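Local coordinates for protein malonate decarboxylase subunit alpha (Acinetobacter baumannii ATCC 17978, PDB 6MPR) that probably transfers the acyl carrier protein from its acetyl thioester to malonate, releasing acetate, as the alpha subunit of malonate decarboxylase, at residues S127-I130 / L134-I137; G366-V371 / G375-V380. One frame throughout, in Å; residues are numbered along the deposited sequence.

Contact 1: residues S127-I130 / L134-I137; sequences SQLI and LLEI
Leu129, near the C-terminal end of helix 125-131, receives the returning chain on its carbonyl oxygen. The main-chain bond is Leu134 N to Leu129 O, 2.9 Å long with an N-H...O angle of 150°. The next amide turns to the same acceptor, but Leu135 N to Leu129 O is a weak bond at 3.4 Å. One helical carbonyl thus takes two successive amides of the loop that leads into strand 136-140. A CA-H...O contact follows one residue later, between Ile130 CA and Leu135 O at 3.6 Å. Water 1 donates to Ile130 O and, at 2.7 Å, to Leu135 O, bridging two carbonyls that could not bond to each other.

Apolar contacts form two groups, one round Leu129 and one round Ile130. In the first, Leu129 lays its CB against CB of Leu135 (3.7 Å), the two side chains crossing at about a right angle, while its CD2 methyl reaches CB and CD1 of Leu134. Leu103 and Phe106 of helix 100-107 also pack on Leu129. In the second, Ile130 holds CG1 opposite its own carbonyl carbon (chi1 -71°), which brings CG1 against Leu135 O and to 3.7 Å from Leu135 CD2. Its terminal CD1 runs on to Ile137 CG1, a tight approach of 3.5 Å.

Leu135 therefore meets both helical residues, its two methyls divided between Leu129 and Ile130. The contact closes the helix-to-strand turn of a beta-alpha-beta crossover (strand 111-116, helix 125-131, strand 136-140), which ends in an outermost strand of the parallel sheet within this chain. Its chemistry implies that helix end and strand start are fixed relative to each other by a shared carbonyl, a bridging water and closely packed aliphatic branches, without any charged pair.

Contact 2: residues G366-V371 / G375-V380; sequences GATLQV and GHSSTV
Gln370 and Ser378 form an antiparallel hydrogen-bonded pair, with Gln370 N to Ser378 O at 2.9 Å and Ser378 N to Gln370 O at 3.0 Å, and Val371 faces Ser377 as the adjoining non-hydrogen-bonded pair. CA-H...O contacts extend this short hairpin: Ser377 CA approaches Gln370 O, and Val371 CA lies 3.2 Å from His376 O.

On the face carrying Val371 and Ser377, the CG1 methyl of Val371 lies 3.9 Å from Gly375 CA. Thr368 comes in beside Ser377, its OG1 turned away from its own amide nitrogen (chi1 -180°) to lie 3.0 Å from Ser378 O. Toward the open end of the hairpin, Leu369 crosses Thr379 at about a right angle, with CG of Leu369 4.0 Å from CG2 of Thr379.

The opposite face carries Gln370 and Ser378. Gln370 OE1 accepts from Asp450 N and from water 2, which also donates to Val380 O. Val380 N donates to Ser378 OG at 3.0 Å, forming an ST turn, and Ser378 OG bonds to Pro464 O as well.

The contact thus combines backbone pairing and polar side chains with the carbon contacts of Leu369, Val371 and Thr379. Gln370 OE1 and Ser378 OG each have two partners, and bonds to Asp450 and Pro464, with backbone bonds of Val371 to Thr444 and Val446 and of Ser377 to Ile467, tie the hairpin to the surrounding chain.

From the N terminus, the chain lays down the first strands of the parallel sheet, and contact 1 closes the tight turn between helix 125-131 and strand 136-140; the remaining strands follow. More than two hundred residues later, strand 363-366 of the mixed sheet runs out into 366-371, and contact 2 closes the hairpin of strands 370-371 and 377-378. The two loops are in series and neither nest nor cross. The centres of contacts 1 and 2 lie about 23 Å apart, and the nearest atoms of contacts 1 and 2 about 7 Å apart. Just beyond the hairpin, Gly383 takes a weak hydrogen bond from Ser127 and Leu385 touches Ser127 and Ile130, returning the chain to contact 1.

Contact 1: residues S127-I130 / L134-I137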
# COMPACT_ATOMS: atom_id res chain seq x y z
N SER A 127 -20.67 -19.47 5.72
CA SER A 127 -20.93 -20.61 4.84
C SER A 127 -22.40 -20.99 4.85
O SER A 127 -22.96 -21.33 3.80
CB SER A 127 -20.07 -21.81 5.24
OG SER A 127 -18.75 -21.66 4.77
N GLN A 128 -23.03 -20.96 6.02
CA GLN A 128 -24.43 -21.36 6.10
C GLN A 128 -25.33 -20.33 5.43
O GLN A 128 -26.32 -20.69 4.78
CB GLN A 128 -24.84 -21.58 7.56
CG GLN A 128 -26.25 -22.18 7.76
CD GLN A 128 -26.42 -23.57 7.13
OE1 GLN A 128 -27.38 -23.81 6.41
NE2 GLN A 128 -25.49 -24.48 7.43
N LEU A 129 -25.01 -19.04 5.57
CA LEU A 129 -25.82 -18.01 4.90
C LEU A 129 -25.67 -18.09 3.39
O LEU A 129 -26.63 -17.86 2.65
CB LEU A 129 -25.45 -16.62 5.41
CG LEU A 129 -25.94 -16.28 6.82
CD1 LEU A 129 -25.29 -15.01 7.34
CD2 LEU A 129 -27.47 -16.19 6.86
N ILE A 130 -24.47 -18.42 2.90
CA ILE A 130 -24.29 -18.64 1.47
C ILE A 130 -25.12 -19.83 1.00
O ILE A 130 -25.84 -19.75 -0.00
CB ILE A 130 -22.80 -18.85 1.15
CG1 ILE A 130 -22.03 -17.54 1.30
CG2 ILE A 130 -22.63 -19.41 -0.26
CD1 ILE A 130 -20.49 -17.72 1.48
N LEU A 134 -28.78 -16.31 1.36
CA LEU A 134 -28.99 -15.01 1.97
C LEU A 134 -27.76 -14.12 1.93
O LEU A 134 -27.86 -12.92 2.22
CB LEU A 134 -29.44 -15.18 3.43
CG LEU A 134 -30.81 -15.87 3.58
CD1 LEU A 134 -31.09 -16.20 5.04
CD2 LEU A 134 -31.92 -15.01 3.01
N LEU A 135 -26.60 -14.66 1.55
CA LEU A 135 -25.36 -13.90 1.52
C LEU A 135 -24.65 -14.23 0.22
O LEU A 135 -24.45 -15.41 -0.09
CB LEU A 135 -24.48 -14.23 2.74
CG LEU A 135 -23.21 -13.40 2.95
CD1 LEU A 135 -22.80 -13.31 4.42
CD2 LEU A 135 -22.04 -13.98 2.16
N GLU A 136 -24.30 -13.20 -0.54
CA GLU A 136 -23.59 -13.34 -1.81
C GLU A 136 -22.20 -12.74 -1.63
O GLU A 136 -22.07 -11.52 -1.48
CB GLU A 136 -24.34 -12.64 -2.94
CG GLU A 136 -25.75 -13.20 -3.20
CD GLU A 136 -26.60 -12.35 -4.14
OE1 GLU A 136 -26.07 -11.41 -4.78
OE2 GLU A 136 -27.82 -12.62 -4.24
N ILE A 137 -21.16 -13.58 -1.63
CA ILE A 137 -19.80 -13.09 -1.49
C ILE A 137 -19.37 -12.41 -2.78
O ILE A 137 -19.56 -12.94 -3.88
CB ILE A 137 -18.83 -14.23 -1.14
CG1 ILE A 137 -19.14 -14.79 0.24
CG2 ILE A 137 -17.40 -13.70 -1.11
CD1 ILE A 137 -18.66 -13.91 1.37
O HOH W 1 -25.87 -17.16 -1.52

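Contact 2: residues G366-V371 / G375-V380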
# COMPACT_ATOMS: atom_id res chain seq x y z
N GLY A 366 4.31 -15.78 10.90
CA GLY A 366 3.03 -16.08 11.50
C GLY A 366 2.70 -17.54 11.31
O GLY A 366 3.52 -18.33 10.83
N ALA A 367 1.48 -17.91 11.67
CA ALA A 367 1.08 -19.30 11.61
C ALA A 367 -0.14 -19.47 10.73
O ALA A 367 -0.69 -18.52 10.18
CB ALA A 367 0.82 -19.86 13.01
N THR A 368 -0.58 -20.72 10.63
CA THR A 368 -1.68 -21.08 9.75
C THR A 368 -2.25 -22.40 10.24
O THR A 368 -1.63 -23.09 11.07
CB THR A 368 -1.20 -21.20 8.32
OG1 THR A 368 -2.29 -21.56 7.48
CG2 THR A 368 -0.16 -22.28 8.22
N LEU A 369 -3.44 -22.76 9.76
CA LEU A 369 -3.97 -24.05 10.20
C LEU A 369 -3.56 -25.19 9.29
O LEU A 369 -3.36 -26.31 9.77
CB LEU A 369 -5.50 -24.02 10.31
CG LEU A 369 -6.08 -23.11 11.39
CD1 LEU A 369 -7.60 -23.26 11.43
CD2 LEU A 369 -5.45 -23.42 12.75
N GLN A 370 -3.46 -24.95 7.98
CA GLN A 370 -3.15 -26.00 7.02
C GLN A 370 -2.06 -25.54 6.05
O GLN A 370 -2.01 -24.38 5.66
CB GLN A 370 -4.38 -26.41 6.22
CG GLN A 370 -5.39 -27.24 7.01
CD GLN A 370 -6.41 -27.90 6.10
OE1 GLN A 370 -6.65 -27.43 4.99
NE2 GLN A 370 -6.98 -29.01 6.56
N VAL A 371 -1.19 -26.48 5.70
CA VAL A 371 -0.08 -26.26 4.76
C VAL A 371 -0.01 -27.52 3.91
O VAL A 371 0.00 -28.63 4.45
CB VAL A 371 1.25 -26.02 5.49
CG1 VAL A 371 2.41 -25.83 4.51
CG2 VAL A 371 1.14 -24.82 6.42
N GLY A 375 3.66 -25.98 0.15
CA GLY A 375 3.73 -24.84 1.03
C GLY A 375 2.53 -23.91 0.98
O GLY A 375 2.53 -22.90 1.69
N HIS A 376 1.51 -24.20 0.15
CA HIS A 376 0.32 -23.36 0.16
C HIS A 376 -0.34 -23.43 1.53
O HIS A 376 -0.49 -24.51 2.10
CB HIS A 376 -0.67 -23.79 -0.91
CG HIS A 376 -0.13 -23.72 -2.31
ND1 HIS A 376 0.63 -22.67 -2.77
CD2 HIS A 376 -0.26 -24.57 -3.36
CE1 HIS A 376 0.95 -22.87 -4.03
NE2 HIS A 376 0.43 -24.03 -4.41
N SER A 377 -0.74 -22.29 2.06
CA SER A 377 -1.16 -22.17 3.45
C SER A 377 -2.53 -21.52 3.53
O SER A 377 -2.81 -20.54 2.84
CB SER A 377 -0.14 -21.36 4.26
OG SER A 377 1.14 -21.99 4.27
N SER A 378 -3.40 -22.07 4.38
CA SER A 378 -4.71 -21.46 4.57
C SER A 378 -5.24 -21.81 5.95
O SER A 378 -4.85 -22.82 6.55
CB SER A 378 -5.69 -21.92 3.49
OG SER A 378 -6.97 -21.37 3.72
N THR A 379 -6.11 -20.95 6.46
CA THR A 379 -6.86 -21.26 7.68
C THR A 379 -8.32 -21.58 7.39
O THR A 379 -9.07 -21.89 8.32
CB THR A 379 -6.78 -20.10 8.68
OG1 THR A 379 -7.29 -18.91 8.07
CG2 THR A 379 -5.33 -19.88 9.15
N VAL A 380 -8.75 -21.54 6.12
CA VAL A 380 -10.10 -21.97 5.78
C VAL A 380 -10.19 -23.49 5.92
O VAL A 380 -9.31 -24.23 5.46
CB VAL A 380 -10.47 -21.51 4.35
CG1 VAL A 380 -11.74 -22.20 3.86
CG2 VAL A 380 -10.62 -19.99 4.30
O HOH W 2 -7.38 -25.05 3.81